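Local coordinates for protein VP5 (Halorubrum pleomorphic virus 6, PDB 6QGL) that serves as an envelope protein of a haloarchaeal pleomorphic virus and probably mediates fusion of the viral membrane with that of its host, at residues W24-F29 against L294-V299; D67-L72 against W232-T237; G370-T375 against I384-V389. All coordinates share one frame; numbering follows the deposited sequence.

Interactions 1 and 2 are neighbours in the helical part of the chain, their centres about 14 Å apart, and they touch: Leu-294 CD2 lies 3.9 Å from Ile-71 CG2, and Trp-24 CH2 lies 4.2 Å from Val-235 CG1. Along the sequence, interaction 2 is nested within the long loop that interaction 1 closes. The chain around helices 43-66 and 73-92 meets helices 229-257 and 289-296, so both contacts lie in one helical region. Interaction 3 follows in series, about 44 Å from either centre, between two beta sheets in the later part of the chain. Its nearest atoms are about 26 to 29 Å from the other two, which places the contacts in two separate parts of the protein.

Interaction 1. Residues W24-F29 against L294-V299; sequences WTLREF and LIALNV
Ala-296 and Leu-297 meet Thr-25 and Leu-26 where helix 289-296 ends in a Schellman motif, so a helix C-terminus packs against an early segment of the chain that leaves a 3-10 turn for a loop. Residues 24-26 fall in a span predicted to be a transmembrane helix, yet here they lie in the protein interior. Just ahead of the segment, Asp-293 forms a salt bridge with Arg-27. Leu-294 points its side chain away from the contact, and the carbonyls of Leu-294 and Ile-295 accept the bonds that end the helix. At Ala-296 the methyl CB touches Leu-26 CD1 at 3.8 Å. Leu-297, the first residue to leave helical angles, offers its branched end to both partners. Its CD2 lies 3.7 Å from Leu-26 CD2, while Leu-26 CD1, resting on Ala-296, also reaches the edge of Leu-297 at CG. Leu-26 CG stands beside the backbone N (chi1 -53°), sending the fork toward the helix end. Leu-297 CD1 approaches Thr-25 OG1 at 3.5 Å, a van der Waals contact with a methyl; the hydroxyl has its hydrogen bond with Val-22 O. Thr-25 turns its other branch, CG2, over the centre of the Trp-24 ring, 3.5 Å above the plane. Thr-78 of helix 73-92 touches both leucines, and no hydrogen bond crosses between the segments. Asn-298 has positive phi (57°), the mark of the C-prime position, and its N bonds to Ile-295 O at 2.9 Å. At Val-299 the turn closes, with N 3.0 Å from Leu-294 O.

Interaction 2. Residues D67-L72 against W232-T237; sequences DNQNIL and WNAVET
Ala-234, whose methyl meets Gln-69 across the contact, also has its carbonyl near a hydroxyl one turn on: Thr-237 OG1 lies 2.9 Å from Asn-233 O and 3.1 Å from Ala-234 O. The hydroxyl of Thr-237 has one proton for these two carbonyl oxygens. Between the segments themselves there is no hydrogen bond, so the contact rests on van der Waals touch. The first bond of the Gln-69 side chain runs across the contact, and the extended chain carries the amide closer. With CG beside the backbone N (chi1 -63°), NE2 comes to 3.5 Å from Ala-234 CB. Midway along the same side chain, Gln-69 CG lies 4.3 Å from Val-235 CG2. The other methyl of Val-235 serves the second partner: CG1 is 4.3 Å from Leu-72 CD1. Val-235 is thus shared between two loop residues three apart, while Phe-119 of helix 97-140 touches it as well. Gln-69 and Leu-72 both extend onto Glu-238, and Leu-72 further onto Val-242. These positions, 234 and 235, then 238, then 242, recur at the spacing of successive helical turns and define a single face. The arrangement is that of a short connection between consecutive helices, 43-66 and 73-92, seated along one side of the long helix 229-257.

Interaction 3. Residues G370-T375 against I384-V389; sequences GTITIT and IEVTTV
Apolar contacts between Ile-372 and Val-386 and between Ile-374 and Ile-384 make up the whole interface. In the first pair the side chains reach for each other tip to tip: Ile-372 CG2 lies 4.1 Å from Val-386 CG1 and 4.2 Å from Val-386 CG2, so one methyl faces both prongs of the valine. The second pair also meets end to end, with Ile-374 CD1 3.7 Å from Ile-384 CD1. The two isoleucines of 370-375 use different branches, in keeping with their different first torsions. In Ile-372 CG2 lies opposite the backbone N, whereas in Ile-374 CG1 is tucked between N and the carbonyl carbon (chi1 60°) and carries CD1 across. Each pair is two residues from the next, the alternation expected of strands that turn one face inward. CA atoms are 8.5 Å apart for Ile-372 and Val-386 and 9.7 Å apart for Ile-374 and Ile-384, too far for backbone pairing. With all four side chains buried, this is consistent with two sheets packed face to face, as in a beta sandwich. Hydrogen bonds join each strand to its own sheet: Ile-372 pairs with Tyr-411 and Ile-374 with Trp-409, whereas strand 382-388 pairs with 393-397 and 422-431. On the other face of strand 382-388, Glu-385 OE2 forms a salt bridge with Arg-428 NH1 and Thr-387 OG1 a hydrogen bond with Thr-393 OG1.

Interaction 1. Residues W24-F29 against L294-V299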
ATOM      1  N   TRP A  24       5.857  -6.916  -3.379  1.00 60.79           N
ATOM      2  CA  TRP A  24       6.622  -7.531  -2.294  1.00 58.96           C
ATOM      3  C   TRP A  24       6.196  -8.979  -2.017  1.00 62.16           C
ATOM      4  O   TRP A  24       6.968  -9.741  -1.436  1.00 60.92           O
ATOM      5  CB  TRP A  24       6.555  -6.671  -1.023  1.00 56.39           C
ATOM      6  CG  TRP A  24       5.189  -6.566  -0.412  1.00 56.65           C
ATOM      7  CD1 TRP A  24       4.233  -5.640  -0.699  1.00 60.10           C
ATOM      8  CD2 TRP A  24       4.655  -7.386   0.636  1.00 55.47           C
ATOM      9  NE1 TRP A  24       3.118  -5.859   0.072  1.00 59.06           N
ATOM     10  CE2 TRP A  24       3.359  -6.905   0.924  1.00 59.51           C
ATOM     11  CE3 TRP A  24       5.156  -8.470   1.377  1.00 55.78           C
ATOM     12  CZ2 TRP A  24       2.543  -7.488   1.903  1.00 58.34           C
ATOM     13  CZ3 TRP A  24       4.350  -9.047   2.346  1.00 56.78           C
ATOM     14  CH2 TRP A  24       3.061  -8.556   2.606  1.00 57.51           C
ATOM     15  N   THR A  25       4.977  -9.351  -2.443  1.00 59.34           N
ATOM     16  CA  THR A  25       4.452 -10.709  -2.278  1.00 58.88           C
ATOM     17  C   THR A  25       4.838 -11.597  -3.458  1.00 64.34           C
ATOM     18  O   THR A  25       4.615 -12.802  -3.393  1.00 63.86           O
ATOM     19  CB  THR A  25       2.922 -10.694  -2.094  1.00 66.48           C
ATOM     20  OG1 THR A  25       2.308 -10.119  -3.246  1.00 67.55           O
ATOM     21  CG2 THR A  25       2.480  -9.970  -0.836  1.00 64.91           C
ATOM     22  N   LEU A  26       5.386 -11.014  -4.541  1.00 62.78           N
ATOM     23  CA  LEU A  26       5.732 -11.772  -5.746  1.00 64.23           C
ATOM     24  C   LEU A  26       7.187 -11.649  -6.196  1.00 69.84           C
ATOM     25  O   LEU A  26       7.626 -12.462  -7.011  1.00 70.61           O
ATOM     26  CB  LEU A  26       4.784 -11.389  -6.904  1.00 65.75           C
ATOM     27  CG  LEU A  26       3.278 -11.485  -6.613  1.00 70.18           C
ATOM     28  CD1 LEU A  26       2.478 -10.722  -7.631  1.00 72.05           C
ATOM     29  CD2 LEU A  26       2.813 -12.931  -6.537  1.00 72.00           C
ATOM     30  N   ARG A  27       7.927 -10.638  -5.705  1.00 66.96           N
ATOM     31  CA  ARG A  27       9.323 -10.397  -6.107  1.00 68.27           C
ATOM     32  C   ARG A  27      10.117  -9.753  -4.984  1.00 72.70           C
ATOM     33  O   ARG A  27       9.517  -9.234  -4.045  1.00 70.55           O
ATOM     34  CB  ARG A  27       9.373  -9.436  -7.312  1.00 69.91           C
ATOM     35  CG  ARG A  27       8.654  -9.919  -8.551  1.00 81.26           C
ATOM     36  CD  ARG A  27       8.488  -8.850  -9.606  1.00 87.98           C
ATOM     37  NE  ARG A  27       7.601  -7.773  -9.177  1.00 90.23           N
ATOM     38  CZ  ARG A  27       6.278  -7.775  -9.302  1.00101.48           C
ATOM     39  NH1 ARG A  27       5.652  -8.819  -9.833  1.00 85.71           N
ATOM     40  NH2 ARG A  27       5.570  -6.734  -8.893  1.00 88.46           N
ATOM     41  N   GLU A  28      11.463  -9.726  -5.114  1.00 71.88           N
ATOM     42  CA  GLU A  28      12.339  -9.052  -4.160  1.00 72.10           C
ATOM     43  C   GLU A  28      12.016  -7.559  -4.263  1.00 78.42           C
ATOM     44  O   GLU A  28      12.059  -6.989  -5.358  1.00 79.49           O
ATOM     45  CB  GLU A  28      13.822  -9.332  -4.465  1.00 74.91           C
ATOM     46  CG  GLU A  28      14.776  -8.630  -3.509  1.00 86.41           C
ATOM     47  CD  GLU A  28      16.242  -9.023  -3.555  1.00112.36           C
ATOM     48  OE1 GLU A  28      16.628  -9.843  -4.420  1.00110.40           O
ATOM     49  OE2 GLU A  28      17.008  -8.501  -2.713  1.00108.06           O
ATOM     50  N   PHE A  29      11.605  -6.964  -3.138  1.00 75.23           N
ATOM     51  CA  PHE A  29      11.202  -5.565  -3.070  1.00 75.90           C
ATOM     52  C   PHE A  29      12.259  -4.704  -2.392  1.00 80.31           C
ATOM     53  O   PHE A  29      12.706  -5.022  -1.286  1.00 78.78           O
ATOM     54  CB  PHE A  29       9.837  -5.442  -2.365  1.00 76.87           C
ATOM     55  CG  PHE A  29       9.315  -4.036  -2.190  1.00 79.10           C
ATOM     56  CD1 PHE A  29       8.670  -3.382  -3.234  1.00 83.90           C
ATOM     57  CD2 PHE A  29       9.448  -3.373  -0.976  1.00 80.79           C
ATOM     58  CE1 PHE A  29       8.186  -2.082  -3.071  1.00 85.38           C
ATOM     59  CE2 PHE A  29       8.968  -2.071  -0.815  1.00 84.11           C
ATOM     60  CZ  PHE A  29       8.341  -1.434  -1.863  1.00 83.61           C
ATOM     61  N   LEU A 294      -2.067  -7.817  -8.704  1.00 70.96           N
ATOM     62  CA  LEU A 294      -3.372  -8.206  -8.163  1.00 70.33           C
ATOM     63  C   LEU A 294      -3.978  -9.351  -8.982  1.00 74.48           C
ATOM     64  O   LEU A 294      -4.591 -10.244  -8.400  1.00 74.16           O
ATOM     65  CB  LEU A 294      -4.334  -7.010  -8.080  1.00 70.24           C
ATOM     66  CG  LEU A 294      -4.053  -5.980  -6.977  1.00 74.61           C
ATOM     67  CD1 LEU A 294      -4.624  -4.627  -7.340  1.00 74.68           C
ATOM     68  CD2 LEU A 294      -4.570  -6.447  -5.616  1.00 76.74           C
ATOM     69  N   ILE A 295      -3.751  -9.354 -10.318  1.00 71.34           N
ATOM     70  CA  ILE A 295      -4.194 -10.419 -11.227  1.00 71.73           C
ATOM     71  C   ILE A 295      -3.404 -11.705 -10.899  1.00 75.74           C
ATOM     72  O   ILE A 295      -4.014 -12.764 -10.746  1.00 75.53           O
ATOM     73  CB  ILE A 295      -4.098  -9.987 -12.727  1.00 75.69           C
ATOM     74  CG1 ILE A 295      -5.223  -8.987 -13.092  1.00 76.19           C
ATOM     75  CG2 ILE A 295      -4.122 -11.195 -13.680  1.00 77.21           C
ATOM     76  CD1 ILE A 295      -4.966  -8.131 -14.349  1.00 82.57           C
ATOM     77  N   ALA A 296      -2.064 -11.591 -10.726  1.00 72.11           N
ATOM     78  CA  ALA A 296      -1.164 -12.702 -10.381  1.00 71.67           C
ATOM     79  C   ALA A 296      -1.499 -13.345  -9.027  1.00 74.00           C
ATOM     80  O   ALA A 296      -1.179 -14.516  -8.811  1.00 73.64           O
ATOM     81  CB  ALA A 296       0.280 -12.231 -10.392  1.00 72.78           C
ATOM     82  N   LEU A 297      -2.145 -12.581  -8.125  1.00 69.55           N
ATOM     83  CA  LEU A 297      -2.570 -13.047  -6.804  1.00 68.84           C
ATOM     84  C   LEU A 297      -4.027 -13.528  -6.822  1.00 73.01           C
ATOM     85  O   LEU A 297      -4.607 -13.813  -5.771  1.00 72.29           O
ATOM     86  CB  LEU A 297      -2.358 -11.954  -5.743  1.00 68.68           C
ATOM     87  CG  LEU A 297      -0.909 -11.624  -5.390  1.00 73.41           C
ATOM     88  CD1 LEU A 297      -0.837 -10.327  -4.672  1.00 73.56           C
ATOM     89  CD2 LEU A 297      -0.281 -12.703  -4.525  1.00 75.74           C
ATOM     90  N   ASN A 298      -4.606 -13.631  -8.037  1.00 70.47           N
ATOM     91  CA  ASN A 298      -5.959 -14.111  -8.315  1.00 70.95           C
ATOM     92  C   ASN A 298      -7.051 -13.321  -7.566  1.00 75.47           C
ATOM     93  O   ASN A 298      -7.968 -13.903  -6.971  1.00 75.42           O
ATOM     94  CB  ASN A 298      -6.053 -15.624  -8.064  1.00 71.71           C
ATOM     95  CG  ASN A 298      -7.200 -16.291  -8.765  1.00 92.43           C
ATOM     96  OD1 ASN A 298      -7.546 -15.963  -9.903  1.00 86.90           O
ATOM     97  ND2 ASN A 298      -7.811 -17.246  -8.090  1.00 84.16           N
ATOM     98  N   VAL A 299      -6.946 -11.985  -7.609  1.00 72.22           N
ATOM     99  CA  VAL A 299      -7.920 -11.081  -6.996  1.00 72.46           C
ATOM    100  C   VAL A 299      -8.994 -10.807  -8.065  1.00 78.15           C
ATOM    101  O   VAL A 299      -8.629 -10.387  -9.165  1.00 78.06           O
ATOM    102  CB  VAL A 299      -7.267  -9.765  -6.460  1.00 75.73           C
ATOM    103  CG1 VAL A 299      -8.314  -8.773  -5.955  1.00 75.78           C
ATOM    104  CG2 VAL A 299      -6.235 -10.054  -5.370  1.00 75.18           C
TER

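Interaction 2. Residues D67-L72 against W232-T237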
ATOM      1  N   ASP A  67      -1.631  -2.356   4.967  1.00 69.14           N
ATOM      2  CA  ASP A  67      -3.033  -2.359   4.509  1.00 70.63           C
ATOM      3  C   ASP A  67      -3.404  -3.365   3.407  1.00 74.74           C
ATOM      4  O   ASP A  67      -4.511  -3.273   2.869  1.00 75.63           O
ATOM      5  CB  ASP A  67      -3.452  -0.947   4.059  1.00 74.03           C
ATOM      6  CG  ASP A  67      -4.249  -0.146   5.067  1.00 86.65           C
ATOM      7  OD1 ASP A  67      -4.794  -0.754   6.016  1.00 87.83           O
ATOM      8  OD2 ASP A  67      -4.347   1.086   4.897  1.00 93.24           O
ATOM      9  N   ASN A  68      -2.529  -4.324   3.080  1.00 70.23           N
ATOM     10  CA  ASN A  68      -2.844  -5.303   2.035  1.00 70.27           C
ATOM     11  C   ASN A  68      -3.103  -6.708   2.614  1.00 73.45           C
ATOM     12  O   ASN A  68      -2.644  -7.711   2.069  1.00 72.61           O
ATOM     13  CB  ASN A  68      -1.764  -5.282   0.941  1.00 70.08           C
ATOM     14  CG  ASN A  68      -1.741  -4.022   0.098  1.00 87.06           C
ATOM     15  OD1 ASN A  68      -0.689  -3.584  -0.371  1.00 80.72           O
ATOM     16  ND2 ASN A  68      -2.895  -3.412  -0.130  1.00 77.08           N
ATOM     17  N   GLN A  69      -3.863  -6.759   3.720  1.00 70.01           N
ATOM     18  CA  GLN A  69      -4.200  -7.982   4.461  1.00 69.32           C
ATOM     19  C   GLN A  69      -5.054  -8.981   3.681  1.00 73.04           C
ATOM     20  O   GLN A  69      -4.773 -10.179   3.728  1.00 72.15           O
ATOM     21  CB  GLN A  69      -4.896  -7.627   5.783  1.00 71.32           C
ATOM     22  CG  GLN A  69      -4.031  -6.822   6.743  1.00 86.54           C
ATOM     23  CD  GLN A  69      -4.868  -6.090   7.759  1.00109.37           C
ATOM     24  OE1 GLN A  69      -5.688  -5.225   7.426  1.00106.14           O
ATOM     25  NE2 GLN A  69      -4.672  -6.411   9.027  1.00102.79           N
ATOM     26  N   ASN A  70      -6.095  -8.501   2.978  1.00 70.31           N
ATOM     27  CA  ASN A  70      -7.021  -9.362   2.240  1.00 70.69           C
ATOM     28  C   ASN A  70      -6.485  -9.888   0.893  1.00 74.22           C
ATOM     29  O   ASN A  70      -7.243 -10.523   0.157  1.00 75.25           O
ATOM     30  CB  ASN A  70      -8.375  -8.678   2.063  1.00 72.20           C
ATOM     31  CG  ASN A  70      -9.136  -8.505   3.353  1.00 91.54           C
ATOM     32  OD1 ASN A  70      -9.477  -9.473   4.045  1.00 85.37           O
ATOM     33  ND2 ASN A  70      -9.428  -7.264   3.700  1.00 83.12           N
ATOM     34  N   ILE A  71      -5.198  -9.662   0.579  1.00 69.44           N
ATOM     35  CA  ILE A  71      -4.583 -10.193  -0.645  1.00 69.23           C
ATOM     36  C   ILE A  71      -3.648 -11.352  -0.283  1.00 71.51           C
ATOM     37  O   ILE A  71      -3.025 -11.943  -1.168  1.00 71.12           O
ATOM     38  CB  ILE A  71      -3.891  -9.127  -1.549  1.00 72.92           C
ATOM     39  CG1 ILE A  71      -2.725  -8.446  -0.818  1.00 72.43           C
ATOM     40  CG2 ILE A  71      -4.901  -8.123  -2.127  1.00 75.50           C
ATOM     41  CD1 ILE A  71      -1.805  -7.786  -1.595  1.00 83.30           C
ATOM     42  N   LEU A  72      -3.566 -11.681   1.022  1.00 66.96           N
ATOM     43  CA  LEU A  72      -2.708 -12.746   1.531  1.00 65.66           C
ATOM     44  C   LEU A  72      -3.217 -14.149   1.156  1.00 69.46           C
ATOM     45  O   LEU A  72      -2.412 -15.076   1.094  1.00 68.27           O
ATOM     46  CB  LEU A  72      -2.446 -12.593   3.040  1.00 65.11           C
ATOM     47  CG  LEU A  72      -1.641 -11.334   3.449  1.00 69.68           C
ATOM     48  CD1 LEU A  72      -1.613 -11.153   4.940  1.00 69.62           C
ATOM     49  CD2 LEU A  72      -0.214 -11.373   2.921  1.00 71.45           C
ATOM     50  N   TRP A 232       1.406  -4.246  12.255  1.00 53.65           N
ATOM     51  CA  TRP A 232       2.519  -5.081  11.793  1.00 52.73           C
ATOM     52  C   TRP A 232       2.355  -6.560  12.144  1.00 56.58           C
ATOM     53  O   TRP A 232       2.668  -7.417  11.316  1.00 55.96           O
ATOM     54  CB  TRP A 232       3.855  -4.538  12.317  1.00 51.03           C
ATOM     55  CG  TRP A 232       4.322  -3.316  11.587  1.00 51.80           C
ATOM     56  CD1 TRP A 232       4.018  -2.019  11.878  1.00 55.10           C
ATOM     57  CD2 TRP A 232       5.146  -3.281  10.417  1.00 51.18           C
ATOM     58  NE1 TRP A 232       4.618  -1.175  10.973  1.00 54.36           N
ATOM     59  CE2 TRP A 232       5.322  -1.923  10.067  1.00 55.42           C
ATOM     60  CE3 TRP A 232       5.775  -4.270   9.641  1.00 52.24           C
ATOM     61  CZ2 TRP A 232       6.094  -1.524   8.970  1.00 54.63           C
ATOM     62  CZ3 TRP A 232       6.526  -3.875   8.546  1.00 53.68           C
ATOM     63  CH2 TRP A 232       6.683  -2.516   8.221  1.00 54.58           C
ATOM     64  N   ASN A 233       1.866  -6.856  13.363  1.00 53.44           N
ATOM     65  CA  ASN A 233       1.638  -8.223  13.835  1.00 53.33           C
ATOM     66  C   ASN A 233       0.481  -8.894  13.112  1.00 56.97           C
ATOM     67  O   ASN A 233       0.507 -10.113  12.948  1.00 56.65           O
ATOM     68  CB  ASN A 233       1.428  -8.264  15.347  1.00 54.18           C
ATOM     69  CG  ASN A 233       1.366  -9.654  15.930  1.00 74.01           C
ATOM     70  OD1 ASN A 233       0.337 -10.077  16.470  1.00 69.29           O
ATOM     71  ND2 ASN A 233       2.465 -10.392  15.834  1.00 65.09           N
ATOM     72  N   ALA A 234      -0.527  -8.106  12.679  1.00 53.73           N
ATOM     73  CA  ALA A 234      -1.688  -8.605  11.939  1.00 53.99           C
ATOM     74  C   ALA A 234      -1.231  -9.280  10.646  1.00 57.29           C
ATOM     75  O   ALA A 234      -1.641 -10.408  10.371  1.00 57.10           O
ATOM     76  CB  ALA A 234      -2.651  -7.469  11.632  1.00 55.52           C
ATOM     77  N   VAL A 235      -0.326  -8.618   9.900  1.00 53.33           N
ATOM     78  CA  VAL A 235       0.247  -9.125   8.649  1.00 52.69           C
ATOM     79  C   VAL A 235       1.138 -10.338   8.953  1.00 56.40           C
ATOM     80  O   VAL A 235       1.088 -11.328   8.219  1.00 56.00           O
ATOM     81  CB  VAL A 235       1.005  -8.018   7.857  1.00 56.25           C
ATOM     82  CG1 VAL A 235       1.423  -8.516   6.472  1.00 55.90           C
ATOM     83  CG2 VAL A 235       0.164  -6.751   7.731  1.00 56.78           C
ATOM     84  N   GLU A 236       1.917 -10.266  10.052  1.00 53.01           N
ATOM     85  CA  GLU A 236       2.807 -11.337  10.504  1.00 52.74           C
ATOM     86  C   GLU A 236       2.036 -12.631  10.785  1.00 58.01           C
ATOM     87  O   GLU A 236       2.382 -13.671  10.220  1.00 57.49           O
ATOM     88  CB  GLU A 236       3.614 -10.887  11.738  1.00 54.02           C
ATOM     89  CG  GLU A 236       4.336 -12.001  12.486  1.00 62.72           C
ATOM     90  CD  GLU A 236       5.470 -12.717  11.771  1.00 76.90           C
ATOM     91  OE1 GLU A 236       6.103 -12.107  10.881  1.00 64.62           O
ATOM     92  OE2 GLU A 236       5.742 -13.888  12.125  1.00 70.53           O
ATOM     93  N   THR A 237       0.991 -12.557  11.638  1.00 56.23           N
ATOM     94  CA  THR A 237       0.158 -13.705  12.019  1.00 57.30           C
ATOM     95  C   THR A 237      -0.594 -14.291  10.826  1.00 61.60           C
ATOM     96  O   THR A 237      -0.774 -15.506  10.763  1.00 61.66           O
ATOM     97  CB  THR A 237      -0.768 -13.369  13.193  1.00 68.46           C
ATOM     98  OG1 THR A 237      -1.547 -12.219  12.867  1.00 70.55           O
ATOM     99  CG2 THR A 237      -0.005 -13.136  14.491  1.00 66.95           C
TER

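Interaction 3. Residues G370-T375 against I384-V389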
ATOM      1  N   GLY A 370      -5.402  41.368  -6.075  1.00 62.60           N
ATOM      2  CA  GLY A 370      -4.880  40.163  -6.709  1.00 61.94           C
ATOM      3  C   GLY A 370      -4.831  38.934  -5.825  1.00 66.53           C
ATOM      4  O   GLY A 370      -4.449  37.864  -6.299  1.00 66.35           O
ATOM      5  N   THR A 371      -5.221  39.050  -4.543  1.00 63.93           N
ATOM      6  CA  THR A 371      -5.167  37.913  -3.617  1.00 65.00           C
ATOM      7  C   THR A 371      -6.458  37.089  -3.643  1.00 68.56           C
ATOM      8  O   THR A 371      -7.549  37.631  -3.453  1.00 67.82           O
ATOM      9  CB  THR A 371      -4.762  38.363  -2.199  1.00 72.51           C
ATOM     10  OG1 THR A 371      -3.732  39.346  -2.293  1.00 71.59           O
ATOM     11  CG2 THR A 371      -4.276  37.211  -1.332  1.00 72.03           C
ATOM     12  N   ILE A 372      -6.315  35.775  -3.879  1.00 65.55           N
ATOM     13  CA  ILE A 372      -7.395  34.780  -3.907  1.00 65.30           C
ATOM     14  C   ILE A 372      -7.293  33.963  -2.609  1.00 72.11           C
ATOM     15  O   ILE A 372      -6.209  33.478  -2.285  1.00 72.28           O
ATOM     16  CB  ILE A 372      -7.280  33.866  -5.168  1.00 66.91           C
ATOM     17  CG1 ILE A 372      -7.288  34.689  -6.473  1.00 65.62           C
ATOM     18  CG2 ILE A 372      -8.365  32.777  -5.185  1.00 67.32           C
ATOM     19  CD1 ILE A 372      -6.630  33.998  -7.643  1.00 70.72           C
ATOM     20  N   THR A 373      -8.409  33.813  -1.873  1.00 70.56           N
ATOM     21  CA  THR A 373      -8.427  33.057  -0.619  1.00 72.92           C
ATOM     22  C   THR A 373      -9.368  31.854  -0.701  1.00 78.20           C
ATOM     23  O   THR A 373     -10.493  31.979  -1.185  1.00 76.75           O
ATOM     24  CB  THR A 373      -8.728  33.976   0.586  1.00 82.71           C
ATOM     25  OG1 THR A 373      -7.988  35.193   0.465  1.00 82.07           O
ATOM     26  CG2 THR A 373      -8.401  33.321   1.926  1.00 83.52           C
ATOM     27  N   ILE A 374      -8.891  30.692  -0.221  1.00 77.10           N
ATOM     28  CA  ILE A 374      -9.638  29.428  -0.165  1.00 77.78           C
ATOM     29  C   ILE A 374      -9.866  29.039   1.308  1.00 85.95           C
ATOM     30  O   ILE A 374      -9.034  29.377   2.152  1.00 86.88           O
ATOM     31  CB  ILE A 374      -8.982  28.309  -1.025  1.00 79.81           C
ATOM     32  CG1 ILE A 374      -7.541  27.985  -0.561  1.00 81.03           C
ATOM     33  CG2 ILE A 374      -9.023  28.687  -2.515  1.00 78.58           C
ATOM     34  CD1 ILE A 374      -6.925  26.699  -1.104  1.00 86.78           C
ATOM     35  N   THR A 375     -10.997  28.374   1.621  1.00 84.83           N
ATOM     36  CA  THR A 375     -11.358  28.024   3.006  1.00 87.96           C
ATOM     37  C   THR A 375     -11.076  26.547   3.382  1.00 94.61           C
ATOM     38  O   THR A 375     -11.537  26.081   4.430  1.00 96.44           O
ATOM     39  CB  THR A 375     -12.819  28.419   3.304  1.00 95.81           C
ATOM     40  OG1 THR A 375     -13.701  27.647   2.491  1.00 94.56           O
ATOM     41  CG2 THR A 375     -13.085  29.904   3.104  1.00 93.14           C
ATOM     42  N   ILE A 384      -5.576  24.334  -8.356  1.00 74.52           N
ATOM     43  CA  ILE A 384      -6.903  24.948  -8.305  1.00 73.08           C
ATOM     44  C   ILE A 384      -6.960  25.983  -9.419  1.00 74.38           C
ATOM     45  O   ILE A 384      -6.190  26.948  -9.408  1.00 73.83           O
ATOM     46  CB  ILE A 384      -7.280  25.530  -6.909  1.00 76.70           C
ATOM     47  CG1 ILE A 384      -7.206  24.444  -5.812  1.00 78.12           C
ATOM     48  CG2 ILE A 384      -8.682  26.175  -6.943  1.00 76.99           C
ATOM     49  CD1 ILE A 384      -7.038  24.962  -4.404  1.00 85.54           C
ATOM     50  N   GLU A 385      -7.831  25.736 -10.409  1.00 69.22           N
ATOM     51  CA  GLU A 385      -8.047  26.613 -11.557  1.00 67.75           C
ATOM     52  C   GLU A 385      -9.163  27.584 -11.193  1.00 69.74           C
ATOM     53  O   GLU A 385     -10.335  27.201 -11.154  1.00 69.62           O
ATOM     54  CB  GLU A 385      -8.388  25.807 -12.825  1.00 69.20           C
ATOM     55  CG  GLU A 385      -7.251  24.939 -13.339  1.00 79.62           C
ATOM     56  CD  GLU A 385      -7.441  24.402 -14.744  1.00100.84           C
ATOM     57  OE1 GLU A 385      -6.581  24.690 -15.608  1.00 95.98           O
ATOM     58  OE2 GLU A 385      -8.446  23.694 -14.985  1.00 95.03           O
ATOM     59  N   VAL A 386      -8.781  28.825 -10.865  1.00 64.66           N
ATOM     60  CA  VAL A 386      -9.700  29.883 -10.442  1.00 63.57           C
ATOM     61  C   VAL A 386     -10.098  30.740 -11.642  1.00 65.56           C
ATOM     62  O   VAL A 386      -9.231  31.316 -12.299  1.00 64.62           O
ATOM     63  CB  VAL A 386      -9.098  30.739  -9.291  1.00 67.54           C
ATOM     64  CG1 VAL A 386     -10.098  31.776  -8.785  1.00 67.19           C
ATOM     65  CG2 VAL A 386      -8.607  29.861  -8.142  1.00 68.32           C
ATOM     66  N   THR A 387     -11.411  30.824 -11.914  1.00 61.41           N
ATOM     67  CA  THR A 387     -11.961  31.637 -12.996  1.00 60.51           C
ATOM     68  C   THR A 387     -12.653  32.846 -12.383  1.00 64.00           C
ATOM     69  O   THR A 387     -13.553  32.683 -11.558  1.00 64.12           O
ATOM     70  CB  THR A 387     -12.866  30.800 -13.918  1.00 67.47           C
ATOM     71  OG1 THR A 387     -12.079  29.779 -14.534  1.00 68.00           O
ATOM     72  CG2 THR A 387     -13.547  31.640 -14.999  1.00 64.40           C
ATOM     73  N   THR A 388     -12.222  34.053 -12.775  1.00 59.86           N
ATOM     74  CA  THR A 388     -12.790  35.302 -12.264  1.00 59.45           C
ATOM     75  C   THR A 388     -14.036  35.703 -13.055  1.00 63.98           C
ATOM     76  O   THR A 388     -14.320  35.121 -14.104  1.00 63.89           O
ATOM     77  CB  THR A 388     -11.735  36.427 -12.193  1.00 64.53           C
ATOM     78  OG1 THR A 388     -11.436  36.915 -13.501  1.00 62.74           O
ATOM     79  CG2 THR A 388     -10.465  36.014 -11.458  1.00 62.45           C
ATOM     80  N   VAL A 389     -14.763  36.714 -12.550  1.00 60.95           N
ATOM     81  CA  VAL A 389     -15.985  37.279 -13.131  1.00 61.07           C
ATOM     82  C   VAL A 389     -15.663  37.987 -14.483  1.00 64.33           C
ATOM     83  O   VAL A 389     -16.542  38.099 -15.341  1.00 64.28           O
ATOM     84  CB  VAL A 389     -16.727  38.163 -12.074  1.00 65.28           C
ATOM     85  CG1 VAL A 389     -17.797  39.052 -12.693  1.00 65.24           C
ATOM     86  CG2 VAL A 389     -17.352  37.296 -10.986  1.00 66.39           C
TER